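Local coordinates for protein chorismate mutase (Paraburkholderia phymatum, PDB 5TS9) that probably catalyses the rearrangement of chorismate to prephenate, as a helical, type II chorismate mutase, at residues E49-V52 against I53-A57; E79-K82 against E83-A87; L89-W92 against R93-G96. One frame throughout, in Å; residues are numbered along the deposited sequence.

Interaction 1 (E49-V52 against I53-A57)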
ATOM      1  N   GLU A  49       9.228  11.676  -4.366  1.00 24.82           N
ATOM      2  CA  GLU A  49       8.005  11.558  -3.579  0.55 25.14           C
ATOM      3  C   GLU A  49       7.874  12.700  -2.573  1.00 24.63           C
ATOM      4  O   GLU A  49       6.765  13.175  -2.302  1.00 23.60           O
ATOM      5  CB  GLU A  49       7.953  10.202  -2.872  0.55 25.12           C
ATOM      6  CG  GLU A  49       7.617   9.035  -3.801  0.55 24.39           C
ATOM      7  CD  GLU A  49       7.721   7.677  -3.122  0.55 28.65           C
ATOM      8  OE1 GLU A  49       7.336   7.551  -1.938  0.55 27.60           O
ATOM      9  OE2 GLU A  49       8.195   6.729  -3.780  0.55 27.74           O
ATOM     10  N   ALA A  50       8.985  13.157  -2.006  1.00 29.84           N
ATOM     11  CA  ALA A  50       8.874  14.204  -0.999  1.00 24.94           C
ATOM     12  C   ALA A  50       8.474  15.530  -1.633  1.00 30.09           C
ATOM     13  O   ALA A  50       7.709  16.302  -1.031  1.00 24.38           O
ATOM     14  CB  ALA A  50      10.184  14.324  -0.227  1.00 24.39           C
ATOM     15  N   GLN A  51       8.930  15.775  -2.867  1.00 26.75           N
ATOM     16  CA  GLN A  51       8.548  16.983  -3.590  1.00 31.95           C
ATOM     17  C   GLN A  51       7.088  16.934  -4.014  1.00 34.05           C
ATOM     18  O   GLN A  51       6.393  17.956  -3.979  1.00 32.39           O
ATOM     19  CB  GLN A  51       9.450  17.174  -4.804  1.00 36.40           C
ATOM     20  CG  GLN A  51       9.354  18.558  -5.386  1.00 46.07           C
ATOM     21  CD  GLN A  51       9.839  19.604  -4.407  1.00 53.97           C
ATOM     22  OE1 GLN A  51      11.019  19.635  -4.057  1.00 52.19           O
ATOM     23  NE2 GLN A  51       8.928  20.452  -3.939  1.00 57.84           N
ATOM     24  N   VAL A  52       6.614  15.754  -4.428  1.00 30.14           N
ATOM     25  CA  VAL A  52       5.192  15.562  -4.711  1.00 26.28           C
ATOM     26  C   VAL A  52       4.360  15.949  -3.498  1.00 26.86           C
ATOM     27  O   VAL A  52       3.369  16.680  -3.599  1.00 26.87           O
ATOM     28  CB  VAL A  52       4.917  14.102  -5.116  1.00 21.44           C
ATOM     29  CG1 VAL A  52       3.415  13.849  -5.191  1.00 22.76           C
ATOM     30  CG2 VAL A  52       5.608  13.761  -6.437  1.00 24.76           C
ATOM     31  N   ILE A  53       4.747  15.452  -2.328  1.00 23.85           N
ATOM     32  CA  ILE A  53       3.930  15.700  -1.149  1.00 26.68           C
ATOM     33  C   ILE A  53       4.055  17.154  -0.702  1.00 25.74           C
ATOM     34  O   ILE A  53       3.063  17.784  -0.313  1.00 24.63           O
ATOM     35  CB  ILE A  53       4.297  14.690  -0.049  1.00 28.96           C
ATOM     36  CG1 ILE A  53       3.768  13.305  -0.460  1.00 29.28           C
ATOM     37  CG2 ILE A  53       3.685  15.084   1.299  1.00 29.65           C
ATOM     38  CD1 ILE A  53       4.529  12.137   0.169  1.00 30.21           C
ATOM     39  N   ALA A  54       5.253  17.732  -0.810  1.00 22.74           N
ATOM     40  CA  ALA A  54       5.436  19.135  -0.430  1.00 26.36           C
ATOM     41  C   ALA A  54       4.661  20.080  -1.353  1.00 31.68           C
ATOM     42  O   ALA A  54       4.121  21.096  -0.895  1.00 32.73           O
ATOM     43  CB  ALA A  54       6.920  19.491  -0.431  1.00 28.11           C
ATOM     44  N   ASN A  55       4.606  19.770  -2.652  1.00 27.85           N
ATOM     45  CA  ASN A  55       3.796  20.556  -3.576  1.00 30.67           C
ATOM     46  C   ASN A  55       2.332  20.573  -3.144  1.00 31.50           C
ATOM     47  O   ASN A  55       1.682  21.630  -3.133  1.00 28.32           O
ATOM     48  CB  ASN A  55       3.937  19.995  -4.997  1.00 27.94           C
ATOM     49  CG  ASN A  55       5.302  20.286  -5.610  1.00 34.71           C
ATOM     50  OD1 ASN A  55       6.114  21.006  -5.032  1.00 34.29           O
ATOM     51  ND2 ASN A  55       5.553  19.733  -6.791  1.00 31.45           N
ATOM     52  N   ALA A  56       1.799  19.406  -2.778  1.00 24.48           N
ATOM     53  CA  ALA A  56       0.439  19.332  -2.249  1.00 26.75           C
ATOM     54  C   ALA A  56       0.280  20.247  -1.045  1.00 32.71           C
ATOM     55  O   ALA A  56      -0.692  21.002  -0.942  1.00 37.70           O
ATOM     56  CB  ALA A  56       0.092  17.878  -1.874  1.00 22.93           C
ATOM     57  N   ALA A  57       1.245  20.209  -0.128  1.00 33.69           N
ATOM     58  CA  ALA A  57       1.156  21.058   1.050  1.00 25.00           C
ATOM     59  C   ALA A  57       1.100  22.526   0.663  1.00 32.25           C
ATOM     60  O   ALA A  57       0.301  23.287   1.223  1.00 37.37           O
ATOM     61  CB  ALA A  57       2.332  20.785   1.984  1.00 29.25           C
TER
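Q51 and N55 meet one turn apart on helix 46-59, a local i to i+4 contact near the protein surface in which a hydrogen bond between side-chain amides runs beside the backbone bond of the same two residues. NE2 of Q51 donates to OD1 of N55 at 3.1 Å, fairly straight at the hydrogen (159°). The acceptor lies close to the plane of the Q51 amide, whereas NE2 sits above the plane of the N55 carbonyl and not on a lone pair; the two amides are turned 40° against each other. Q51 reaches its partner by a bent chain: CG is anti to the backbone N (chi1 -165°), and the kink at the next bond swings the amide along the helix. N55 folds back over the preceding turn, its CG 3.0 Å from the backbone O of Q51, which takes the N55 N-H at 2.9 Å. On another flank, I53 lays CG1 and CD1 beside the carbonyl oxygen of E49, each 3.5 Å from O, while its own N-H is bonded to that oxygen at 3.0 Å. The I53 side chain also packs on I71 and S75 of helix 67-95, and A56 rests on F74 of that helix and on M122 of helix 106-128. The E49 carboxylate turns away to a salt bridge with K82. The chemistry therefore differs round the helix: I53 and A56 pack on neighbouring helices, while exposed Q51 is bonded to N55, which also touches Q118 of helix 106-128; the off-plane approach within this neutral amide pair suggests a modest addition to the backbone bonds.

Interaction 2 (E79-K82 against E83-A87)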
ATOM      1  N   GLU A  79       1.332   6.190  -1.939  1.00 12.74           N
ATOM      2  CA  GLU A  79       1.438   4.798  -1.490  0.54 12.29           C
ATOM      3  C   GLU A  79       0.504   3.885  -2.274  1.00 11.78           C
ATOM      4  O   GLU A  79       0.855   2.744  -2.578  1.00 15.41           O
ATOM      5  CB  GLU A  79       1.137   4.686   0.009  0.54 12.47           C
ATOM      6  CG  GLU A  79       2.147   5.377   0.901  0.54 18.77           C
ATOM      7  CD  GLU A  79       3.529   4.778   0.781  0.54 18.23           C
ATOM      8  OE1 GLU A  79       3.634   3.543   0.624  0.54 24.38           O
ATOM      9  OE2 GLU A  79       4.512   5.533   0.840  0.54 16.14           O
ATOM     10  N   ALA A  80      -0.710   4.349  -2.587  1.00 11.80           N
ATOM     11  CA  ALA A  80      -1.592   3.499  -3.383  1.00 11.92           C
ATOM     12  C   ALA A  80      -1.000   3.286  -4.774  1.00 14.87           C
ATOM     13  O   ALA A  80      -1.067   2.186  -5.335  1.00 12.07           O
ATOM     14  CB  ALA A  80      -2.986   4.122  -3.481  1.00 11.73           C
ATOM     15  N   ASN A  81      -0.394   4.330  -5.325  1.00 11.79           N
ATOM     16  CA  ASN A  81       0.224   4.224  -6.642  1.00 14.43           C
ATOM     17  C   ASN A  81       1.379   3.223  -6.627  1.00 19.02           C
ATOM     18  O   ASN A  81       1.497   2.382  -7.524  1.00 21.09           O
ATOM     19  CB  ASN A  81       0.679   5.614  -7.088  1.00 12.56           C
ATOM     20  CG  ASN A  81       0.544   5.816  -8.593  1.00 17.93           C
ATOM     21  OD1 ASN A  81       1.414   5.408  -9.364  1.00 16.57           O
ATOM     22  ND2 ASN A  81      -0.549   6.434  -9.010  1.00 16.92           N
ATOM     23  N   LYS A  82       2.239   3.289  -5.610  1.00 13.56           N
ATOM     24  CA  LYS A  82       3.311   2.297  -5.498  1.00 15.19           C
ATOM     25  C   LYS A  82       2.763   0.883  -5.299  1.00 13.41           C
ATOM     26  O   LYS A  82       3.321  -0.073  -5.833  1.00 16.29           O
ATOM     27  CB  LYS A  82       4.268   2.675  -4.362  1.00 15.54           C
ATOM     28  CG  LYS A  82       4.897   4.073  -4.559  1.00 19.27           C
ATOM     29  CD  LYS A  82       6.022   4.363  -3.567  1.00 19.56           C
ATOM     30  CE  LYS A  82       5.475   4.500  -2.162  1.00 15.04           C
ATOM     31  NZ  LYS A  82       6.598   4.854  -1.202  1.00 21.11           N
ATOM     32  N   GLU A  83       1.680   0.723  -4.526  1.00 15.00           N
ATOM     33  CA  GLU A  83       1.051  -0.592  -4.368  0.52 14.99           C
ATOM     34  C   GLU A  83       0.761  -1.234  -5.720  1.00 15.26           C
ATOM     35  O   GLU A  83       1.048  -2.418  -5.951  1.00 15.69           O
ATOM     36  CB  GLU A  83      -0.246  -0.447  -3.566  0.52 10.93           C
ATOM     37  CG  GLU A  83      -1.064  -1.711  -3.451  0.52 12.33           C
ATOM     38  CD  GLU A  83      -2.271  -1.564  -2.516  0.52 17.14           C
ATOM     39  OE1 GLU A  83      -2.963  -2.567  -2.278  0.52 11.28           O
ATOM     40  OE2 GLU A  83      -2.530  -0.450  -2.015  0.52 15.00           O
ATOM     41  N   VAL A  84       0.173  -0.463  -6.625  1.00 11.53           N
ATOM     42  CA  VAL A  84      -0.120  -0.984  -7.954  1.00 11.31           C
ATOM     43  C   VAL A  84       1.179  -1.266  -8.704  1.00 11.56           C
ATOM     44  O   VAL A  84       1.349  -2.338  -9.287  1.00 15.69           O
ATOM     45  CB  VAL A  84      -1.022  -0.005  -8.725  1.00 13.69           C
ATOM     46  CG1 VAL A  84      -1.201  -0.450 -10.177  1.00 11.93           C
ATOM     47  CG2 VAL A  84      -2.387   0.082  -8.040  1.00 14.31           C
ATOM     48  N   GLN A  85       2.122  -0.322  -8.676  1.00 11.73           N
ATOM     49  CA  GLN A  85       3.351  -0.493  -9.443  1.00 14.84           C
ATOM     50  C   GLN A  85       4.113  -1.744  -9.005  1.00 17.52           C
ATOM     51  O   GLN A  85       4.583  -2.517  -9.845  1.00 13.81           O
ATOM     52  CB  GLN A  85       4.258   0.732  -9.309  1.00 15.63           C
ATOM     53  CG  GLN A  85       3.734   2.007  -9.933  1.00 12.85           C
ATOM     54  CD  GLN A  85       4.691   3.162  -9.713  1.00 21.53           C
ATOM     55  OE1 GLN A  85       5.901   3.030  -9.936  1.00 20.37           O
ATOM     56  NE2 GLN A  85       4.158   4.309  -9.282  1.00 17.49           N
ATOM     57  N   TYR A  86       4.288  -1.934  -7.698  1.00 15.08           N
ATOM     58  CA  TYR A  86       5.046  -3.098  -7.241  1.00 13.82           C
ATOM     59  C   TYR A  86       4.360  -4.395  -7.669  1.00 14.76           C
ATOM     60  O   TYR A  86       5.027  -5.362  -8.049  1.00 12.33           O
ATOM     61  CB  TYR A  86       5.203  -3.082  -5.720  1.00 14.90           C
ATOM     62  CG  TYR A  86       6.275  -2.169  -5.175  1.00 13.66           C
ATOM     63  CD1 TYR A  86       7.615  -2.314  -5.563  1.00 14.83           C
ATOM     64  CD2 TYR A  86       5.959  -1.195  -4.237  1.00 12.07           C
ATOM     65  CE1 TYR A  86       8.608  -1.489  -5.034  1.00 15.02           C
ATOM     66  CE2 TYR A  86       6.927  -0.363  -3.709  1.00 14.11           C
ATOM     67  CZ  TYR A  86       8.262  -0.517  -4.107  1.00 15.39           C
ATOM     68  OH  TYR A  86       9.232   0.327  -3.603  1.00 15.87           O
ATOM     69  N   ALA A  87       3.031  -4.439  -7.580  1.00 12.22           N
ATOM     70  CA  ALA A  87       2.301  -5.666  -7.905  1.00 16.38           C
ATOM     71  C   ALA A  87       2.369  -5.966  -9.395  1.00 16.35           C
ATOM     72  O   ALA A  87       2.595  -7.116  -9.798  1.00 12.67           O
ATOM     73  CB  ALA A  87       0.844  -5.556  -7.454  1.00 17.45           C
TER
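Inside the long helix 67-95, which runs through the buried part of the fold and along the subunit interface, N81 and Q85 are joined across one turn by an i to i+4 hydrogen bond between side-chain amides. Q85 NE2 donates to N81 OD1 at 3.0 Å, lying in the carbonyl plane on a lone pair, with a moderately bent angle of 148° at the hydrogen. The two amides stand almost perpendicular, 83° apart. Q85 is extended beyond CG, and its chi1 of -67° lays CG over the backbone O of N81 at 3.3 Å. Its other end is taken up as well, since OE1 accepts from K36 of helix 16-39. K82 works on a different flank: its chain bends at chi3 and brings NZ to OE2 of E79 at 3.0 Å, from above the carboxylate plane, and a second salt bridge ties NZ to E49. The ring of Y86 lies obliquely by the K82 carbonyl, CD2 being 3.3 Å from O, and CE2 comes within 4.1 Å of K82 CB. Y86 N donates to K82 O at 2.8 Å, nearly straight. E79 OE1 continues to R164 of the second subunit, and E83 packs on E83 of that subunit. Buried polar side chains paired along a long helix, with charged neighbours reaching other helices and the partner chain, fit the all-helical fold and dimer of this type II chorismate mutase.

Interaction 3 (L89-W92 against R93-G96)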
ATOM      1  N   LEU A  89       4.681  -4.923 -11.569  1.00 20.15           N
ATOM      2  CA  LEU A  89       6.037  -5.281 -11.971  1.00 13.95           C
ATOM      3  C   LEU A  89       6.350  -6.717 -11.608  1.00 18.73           C
ATOM      4  O   LEU A  89       6.971  -7.441 -12.392  1.00 16.85           O
ATOM      5  CB  LEU A  89       7.040  -4.338 -11.320  1.00 15.33           C
ATOM      6  CG  LEU A  89       7.088  -2.971 -11.977  1.00 14.25           C
ATOM      7  CD1 LEU A  89       7.828  -2.042 -11.075  1.00 20.03           C
ATOM      8  CD2 LEU A  89       7.747  -3.053 -13.396  1.00 15.24           C
ATOM      9  N   ASN A  90       5.921  -7.162 -10.421  1.00 13.60           N
ATOM     10  CA  ASN A  90       6.219  -8.546 -10.070  1.00 14.06           C
ATOM     11  C   ASN A  90       5.326  -9.512 -10.825  1.00 14.23           C
ATOM     12  O   ASN A  90       5.760 -10.632 -11.117  1.00 14.87           O
ATOM     13  CB  ASN A  90       6.108  -8.769  -8.558  1.00 15.32           C
ATOM     14  CG  ASN A  90       7.463  -8.651  -7.853  1.00 19.43           C
ATOM     15  OD1 ASN A  90       8.478  -8.366  -8.493  1.00 22.01           O
ATOM     16  ND2 ASN A  90       7.486  -8.885  -6.528  1.00 15.55           N
ATOM     17  N   ASN A  91       4.088  -9.114 -11.144  1.00 13.95           N
ATOM     18  CA  ASN A  91       3.267  -9.936 -12.029  1.00 14.49           C
ATOM     19  C   ASN A  91       3.972 -10.143 -13.360  1.00 15.31           C
ATOM     20  O   ASN A  91       4.042 -11.264 -13.868  1.00 16.05           O
ATOM     21  CB  ASN A  91       1.894  -9.295 -12.267  1.00 16.55           C
ATOM     22  CG  ASN A  91       0.987  -9.417 -11.067  1.00 19.52           C
ATOM     23  OD1 ASN A  91       1.334 -10.094 -10.114  1.00 14.33           O
ATOM     24  ND2 ASN A  91      -0.175  -8.764 -11.110  1.00 15.58           N
ATOM     25  N   TRP A  92       4.501  -9.067 -13.930  1.00 15.32           N
ATOM     26  CA  TRP A  92       5.202  -9.166 -15.215  1.00 16.27           C
ATOM     27  C   TRP A  92       6.496  -9.947 -15.073  1.00 16.82           C
ATOM     28  O   TRP A  92       6.846 -10.747 -15.952  1.00 19.51           O
ATOM     29  CB  TRP A  92       5.481  -7.766 -15.751  1.00 16.29           C
ATOM     30  CG  TRP A  92       4.230  -6.995 -15.957  1.00 15.92           C
ATOM     31  CD1 TRP A  92       2.965  -7.510 -16.123  1.00 15.92           C
ATOM     32  CD2 TRP A  92       4.100  -5.571 -16.009  1.00 15.66           C
ATOM     33  NE1 TRP A  92       2.052  -6.476 -16.276  1.00 15.75           N
ATOM     34  CE2 TRP A  92       2.729  -5.280 -16.208  1.00 15.48           C
ATOM     35  CE3 TRP A  92       5.007  -4.514 -15.900  1.00 18.68           C
ATOM     36  CZ2 TRP A  92       2.243  -3.964 -16.307  1.00 15.32           C
ATOM     37  CZ3 TRP A  92       4.532  -3.208 -16.000  1.00 15.57           C
ATOM     38  CH2 TRP A  92       3.155  -2.946 -16.198  1.00 15.35           C
ATOM     39  N   ARG A  93       7.221  -9.735 -13.973  1.00 16.35           N
ATOM     40  CA  ARG A  93       8.450 -10.501 -13.744  1.00 22.62           C
ATOM     41  C   ARG A  93       8.173 -12.002 -13.726  1.00 19.05           C
ATOM     42  O   ARG A  93       8.963 -12.787 -14.260  1.00 23.51           O
ATOM     43  CB  ARG A  93       9.127 -10.063 -12.435  1.00 16.46           C
ATOM     44  CG  ARG A  93       9.861  -8.726 -12.504  1.00 19.53           C
ATOM     45  CD  ARG A  93      10.711  -8.494 -11.269  1.00 23.16           C
ATOM     46  NE  ARG A  93      11.331  -7.174 -11.280  1.00 23.35           N
ATOM     47  CZ  ARG A  93      10.899  -6.132 -10.585  1.00 30.24           C
ATOM     48  NH1 ARG A  93       9.841  -6.249  -9.783  1.00 26.28           N
ATOM     49  NH2 ARG A  93      11.537  -4.970 -10.681  1.00 32.44           N
ATOM     50  N   ARG A  94       7.043 -12.422 -13.136  1.00 16.92           N
ATOM     51  CA  ARG A  94       6.741 -13.852 -13.057  1.00 17.51           C
ATOM     52  C   ARG A  94       6.354 -14.431 -14.417  1.00 27.22           C
ATOM     53  O   ARG A  94       6.523 -15.633 -14.648  1.00 23.77           O
ATOM     54  CB  ARG A  94       5.617 -14.106 -12.040  1.00 20.01           C
ATOM     55  CG  ARG A  94       6.048 -13.982 -10.565  1.00 18.78           C
ATOM     56  CD  ARG A  94       4.897 -14.294  -9.565  1.00 19.20           C
ATOM     57  NE  ARG A  94       3.999 -13.153  -9.384  1.00 16.43           N
ATOM     58  CZ  ARG A  94       4.160 -12.183  -8.485  1.00 20.48           C
ATOM     59  NH1 ARG A  94       5.185 -12.201  -7.626  1.00 14.41           N
ATOM     60  NH2 ARG A  94       3.269 -11.196  -8.423  1.00 17.79           N
ATOM     61  N   GLN A  95       5.816 -13.612 -15.317  1.00 18.41           N
ATOM     62  CA  GLN A  95       5.461 -14.097 -16.654  1.00 24.78           C
ATOM     63  C   GLN A  95       6.591 -13.937 -17.658  1.00 31.38           C
ATOM     64  O   GLN A  95       6.615 -14.656 -18.667  1.00 34.05           O
ATOM     65  CB  GLN A  95       4.213 -13.363 -17.172  1.00 28.78           C
ATOM     66  CG  GLN A  95       2.942 -13.687 -16.397  1.00 42.25           C
ATOM     67  CD  GLN A  95       1.914 -12.553 -16.416  1.00 58.17           C
ATOM     68  OE1 GLN A  95       1.964 -11.665 -17.270  1.00 64.03           O
ATOM     69  NE2 GLN A  95       0.979 -12.579 -15.463  1.00 60.04           N
ATOM     70  N   GLY A  96       7.533 -13.029 -17.406  1.00 20.04           N
ATOM     71  CA  GLY A  96       8.631 -12.809 -18.327  1.00 21.06           C
ATOM     72  C   GLY A  96       8.441 -11.680 -19.311  1.00 26.12           C
ATOM     73  O   GLY A  96       9.343 -11.437 -20.127  1.00 25.82           O
TER
HETATM   74  O   HOH W   1       1.528 -13.326 -10.984  1.00 26.08           O
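The guanidinium groups of R93 and R94 turn back over the preceding turn, each to the side-chain oxygen of an asparagine three residues earlier. R93, extended from CG to NE, sends NH1 to OD1 of N90 at 2.8 Å; the oxygen lies at the guanidinium edge, and the planes of the two groups stand 77° apart. R94 bends instead at chi3 (-81°), which curls its guanidinium over the helix. The backbone O of N90 then sits over the centre of one face, 3.4 Å from R94 CZ, while R94 NH2 bonds edge-on to OD1 of N91 at 2.8 Å, in the carbonyl plane. A water accepts from R94 NE at 2.9 Å and gives a weak bond to the same OD1. The stronger partners of R94 and N90 lie across the interface: R94 NH2 forms a salt bridge with D163 of the second subunit, and N90 ND2 bonds that aspartate too. W92 packs on A33 and L34 of helix 16-39. The helix ends at G96, which has positive phi and whose N bonds to W92 O at 2.8 Å. The neutral asparagine oxygens thus hold both arginines by their edges, while N90 O over one face and D163 of the second subunit probably offset the charge of R94, which also lies close to R159 of that subunit.

Overall arrangement
Each contact spans adjoining residues of one helix, so none closes a long loop, and the three follow in series without nesting or crossing. Interaction 1 comes first, on helix 46-59; the chain then passes to helix 67-95, which carries interactions 2 and 3 in turn, their centres about 14 Å apart. The centres of interactions 1 and 2 are about 17 Å apart, yet the two touch through the salt bridge from E49 to K82, which ties the consecutive helices together. Interaction 3, at the C-terminal end of helix 67-95, stays about 11 Å from interaction 1 at the nearest atoms. Interactions 2 and 3 both pack against helix 16-39 and the second subunit.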